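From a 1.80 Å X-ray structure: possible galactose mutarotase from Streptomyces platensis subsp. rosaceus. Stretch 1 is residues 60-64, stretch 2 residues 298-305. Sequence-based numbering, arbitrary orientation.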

ATOM      1  N   LEU A  60      14.931   1.698  -3.221  1.00 10.39           N
ATOM      2  CA  LEU A  60      14.349   0.391  -2.933  1.00 10.23           C
ATOM      3  C   LEU A  60      12.948   0.168  -3.502  1.00 16.70           C
ATOM      4  O   LEU A  60      12.506  -0.973  -3.627  1.00 13.34           O
ATOM      5  CB  LEU A  60      14.287   0.166  -1.413  1.00 10.12           C
ATOM      6  CG  LEU A  60      15.541   0.537  -0.603  1.00 10.53           C
ATOM      7  CD1 LEU A  60      15.312   0.241   0.879  1.00 10.60           C
ATOM      8  CD2 LEU A  60      16.758  -0.226  -1.108  1.00 12.98           C
ATOM      9  N   ALA A  61      12.226   1.237  -3.819  1.00 12.07           N
ATOM     10  CA  ALA A  61      10.822   1.055  -4.225  1.00 10.79           C
ATOM     11  C   ALA A  61      10.673   0.801  -5.728  1.00 10.32           C
ATOM     12  O   ALA A  61      11.375   1.412  -6.528  1.00 12.69           O
ATOM     13  CB  ALA A  61       9.987   2.265  -3.802  1.00 13.43           C
ATOM     14  N   LEU A  62       9.769  -0.102  -6.119  1.00  9.92           N
ATOM     15  CA  LEU A  62       9.459  -0.250  -7.538  1.00 10.47           C
ATOM     16  C   LEU A  62       8.726   1.006  -7.980  1.00 11.19           C
ATOM     17  O   LEU A  62       7.802   1.469  -7.310  1.00 11.64           O
ATOM     18  CB  LEU A  62       8.588  -1.485  -7.811  1.00 10.82           C
ATOM     19  CG  LEU A  62       9.160  -2.855  -7.434  1.00 12.24           C
ATOM     20  CD1 LEU A  62       8.331  -3.967  -8.069  1.00 11.99           C
ATOM     21  CD2 LEU A  62      10.632  -2.983  -7.825  1.00 11.60           C
ATOM     22  N   GLY A  63       9.139   1.577  -9.101  1.00 14.15           N
ATOM     23  CA  GLY A  63       8.512   2.801  -9.559  1.00 12.67           C
ATOM     24  C   GLY A  63       9.080   3.251 -10.888  1.00 14.55           C
ATOM     25  O   GLY A  63       9.787   2.501 -11.563  1.00 12.55           O
ATOM     26  N   PHE A  64       8.791   4.494 -11.251  1.00 12.75           N
ATOM     27  CA  PHE A  64       9.268   5.048 -12.512  1.00 13.24           C
ATOM     28  C   PHE A  64       9.936   6.382 -12.257  1.00 16.08           C
ATOM     29  O   PHE A  64       9.618   7.069 -11.277  1.00 14.76           O
ATOM     30  CB  PHE A  64       8.102   5.274 -13.471  1.00 14.69           C
ATOM     31  CG  PHE A  64       7.309   4.033 -13.778  1.00 13.88           C
ATOM     32  CD1 PHE A  64       7.873   2.998 -14.514  1.00 16.42           C
ATOM     33  CD2 PHE A  64       5.985   3.923 -13.362  1.00 16.61           C
ATOM     34  CE1 PHE A  64       7.137   1.861 -14.814  1.00 22.74           C
ATOM     35  CE2 PHE A  64       5.240   2.788 -13.656  1.00 17.94           C
ATOM     36  CZ  PHE A  64       5.816   1.758 -14.387  1.00 20.07           C
ATOM     37  N   PRO A 298      14.694  -3.185 -16.336  1.00 19.75           N
ATOM     38  CA  PRO A 298      13.332  -3.706 -16.521  1.00 15.44           C
ATOM     39  C   PRO A 298      12.917  -4.645 -15.395  1.00 13.66           C
ATOM     40  O   PRO A 298      13.723  -5.470 -14.947  1.00 17.43           O
ATOM     41  CB  PRO A 298      13.409  -4.465 -17.857  1.00 19.24           C
ATOM     42  CG  PRO A 298      14.877  -4.668 -18.124  1.00 28.08           C
ATOM     43  CD  PRO A 298      15.584  -3.515 -17.465  1.00 17.23           C
ATOM     44  N   TYR A 299      11.670  -4.519 -14.943  1.00 15.52           N
ATOM     45  CA  TYR A 299      11.176  -5.298 -13.808  1.00 11.33           C
ATOM     46  C   TYR A 299      10.629  -6.654 -14.257  1.00 16.41           C
ATOM     47  O   TYR A 299       9.685  -6.716 -15.048  1.00 15.24           O
ATOM     48  CB  TYR A 299      10.054  -4.530 -13.093  1.00 13.52           C
ATOM     49  CG  TYR A 299      10.488  -3.289 -12.331  1.00 14.54           C
ATOM     50  CD1 TYR A 299      11.736  -3.214 -11.723  1.00 10.87           C
ATOM     51  CD2 TYR A 299       9.635  -2.201 -12.210  1.00 16.84           C
ATOM     52  CE1 TYR A 299      12.128  -2.084 -11.024  1.00  9.86           C
ATOM     53  CE2 TYR A 299      10.011  -1.065 -11.514  1.00 13.26           C
ATOM     54  CZ  TYR A 299      11.256  -1.014 -10.922  1.00 13.61           C
ATOM     55  OH  TYR A 299      11.624   0.119 -10.231  1.00 10.93           O
ATOM     56  N   GLY A 300      11.215  -7.737 -13.751  1.00 17.00           N
ATOM     57  CA  GLY A 300      10.685  -9.074 -13.992  1.00 18.42           C
ATOM     58  C   GLY A 300       9.775  -9.496 -12.848  1.00 15.99           C
ATOM     59  O   GLY A 300       9.589  -8.741 -11.896  1.00 13.82           O
ATOM     60  N   PRO A 301       9.189 -10.704 -12.937  1.00 15.88           N
ATOM     61  CA  PRO A 301       8.333 -11.182 -11.844  1.00 14.87           C
ATOM     62  C   PRO A 301       9.106 -11.201 -10.528  1.00 13.72           C
ATOM     63  O   PRO A 301      10.298 -11.530 -10.532  1.00 15.46           O
ATOM     64  CB  PRO A 301       7.955 -12.607 -12.284  1.00 19.25           C
ATOM     65  CG  PRO A 301       9.001 -12.990 -13.310  1.00 24.27           C
ATOM     66  CD  PRO A 301       9.344 -11.702 -14.007  1.00 21.77           C
ATOM     67  N   ALA A 302       8.446 -10.795  -9.445  1.00 12.54           N
ATOM     68  CA  ALA A 302       9.044 -10.734  -8.108  1.00 11.60           C
ATOM     69  C   ALA A 302      10.166  -9.698  -7.965  1.00 12.30           C
ATOM     70  O   ALA A 302      11.014  -9.813  -7.080  1.00 15.25           O
ATOM     71  CB  ALA A 302       9.509 -12.121  -7.650  1.00 17.03           C
ATOM     72  N   ALA A 303      10.149  -8.671  -8.808  1.00 10.34           N
ATOM     73  CA  ALA A 303      11.175  -7.619  -8.736  1.00 10.14           C
ATOM     74  C   ALA A 303      11.096  -6.893  -7.407  1.00 12.63           C
ATOM     75  O   ALA A 303      12.094  -6.364  -6.922  1.00 13.28           O
ATOM     76  CB  ALA A 303      11.017  -6.633  -9.891  1.00 11.09           C
ATOM     77  N   GLY A 304       9.903  -6.877  -6.818  1.00 10.34           N
ATOM     78  CA  GLY A 304       9.679  -6.281  -5.509  1.00 10.60           C
ATOM     79  C   GLY A 304       8.506  -6.952  -4.816  1.00 11.90           C
ATOM     80  O   GLY A 304       7.779  -7.726  -5.444  1.00 12.40           O
ATOM     81  N   LEU A 305       8.324  -6.670  -3.528  1.00  8.64           N
ATOM     82  CA  LEU A 305       7.265  -7.298  -2.741  1.00  9.83           C
ATOM     83  C   LEU A 305       6.384  -6.215  -2.178  1.00 10.19           C
ATOM     84  O   LEU A 305       6.885  -5.249  -1.600  1.00 10.84           O
ATOM     85  CB  LEU A 305       7.862  -8.080  -1.570  1.00 10.39           C
ATOM     86  CG  LEU A 305       8.995  -9.027  -1.946  1.00 16.01           C
ATOM     87  CD1 LEU A 305       9.670  -9.577  -0.699  1.00 19.22           C
ATOM     88  CD2 LEU A 305       8.449 -10.149  -2.816  1.00 15.07           C
TER

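The one hydrogen bond between these stretches runs from backbone to side chain: Gly63 N donates to the phenolic oxygen of Tyr299. The distance from Gly63 N to Tyr299 OH is 3.1 Å, and the N-H...O angle of 164° is close to straight. At Gly63 an ideal CB would point away, so this contact does not require glycine. Neither stretch forms a regular helix or strand here, and no backbone-to-backbone hydrogen bond links them.

Tyr299 points its CA-to-CB bond toward stretch 1, with chi1 in the m well. This carries the ring alongside Leu62 and brings the hydroxyl to the backbone beyond it. Tyrosine suits the place because it offers both an apolar face and a polar tip. The hydroxyl also hydrogen-bonds elsewhere.

Leu62 is the apolar counterpart. Its CA-to-CB bond also points toward the other stretch, and its rotamer is m,t. Leu62 CD2 lies over one face of the Tyr299 ring, 3.9 Å from the centroid and 22° off the normal, a CH-pi contact. Leu62 CD2 is 3.6 Å from Tyr299 CE1. The other methyl, Leu62 CD1, approaches Ala303 CB at 4.2 Å and Gly304 N at 3.5 Å. The branched side chain thus touches both the ring and the backbone further along.

Gly304 leaves room for this leucine. An ideal CB on Gly304 would lie 2.6 Å from Leu62 CG, a clash. Ala303 adds a small methyl beside the leucine. Ala303 closes a type II turn that begins at Gly300, with a weak hydrogen bond from Ala303 N to Gly300 O at 3.1 Å. Gly300, Pro301 and Ala302 do not touch stretch 1.

The contact buries 253 Å² in total, most of it on Leu62 and Tyr299. Both are buried in the assembly, as are Gly63, Ala303 and Gly304.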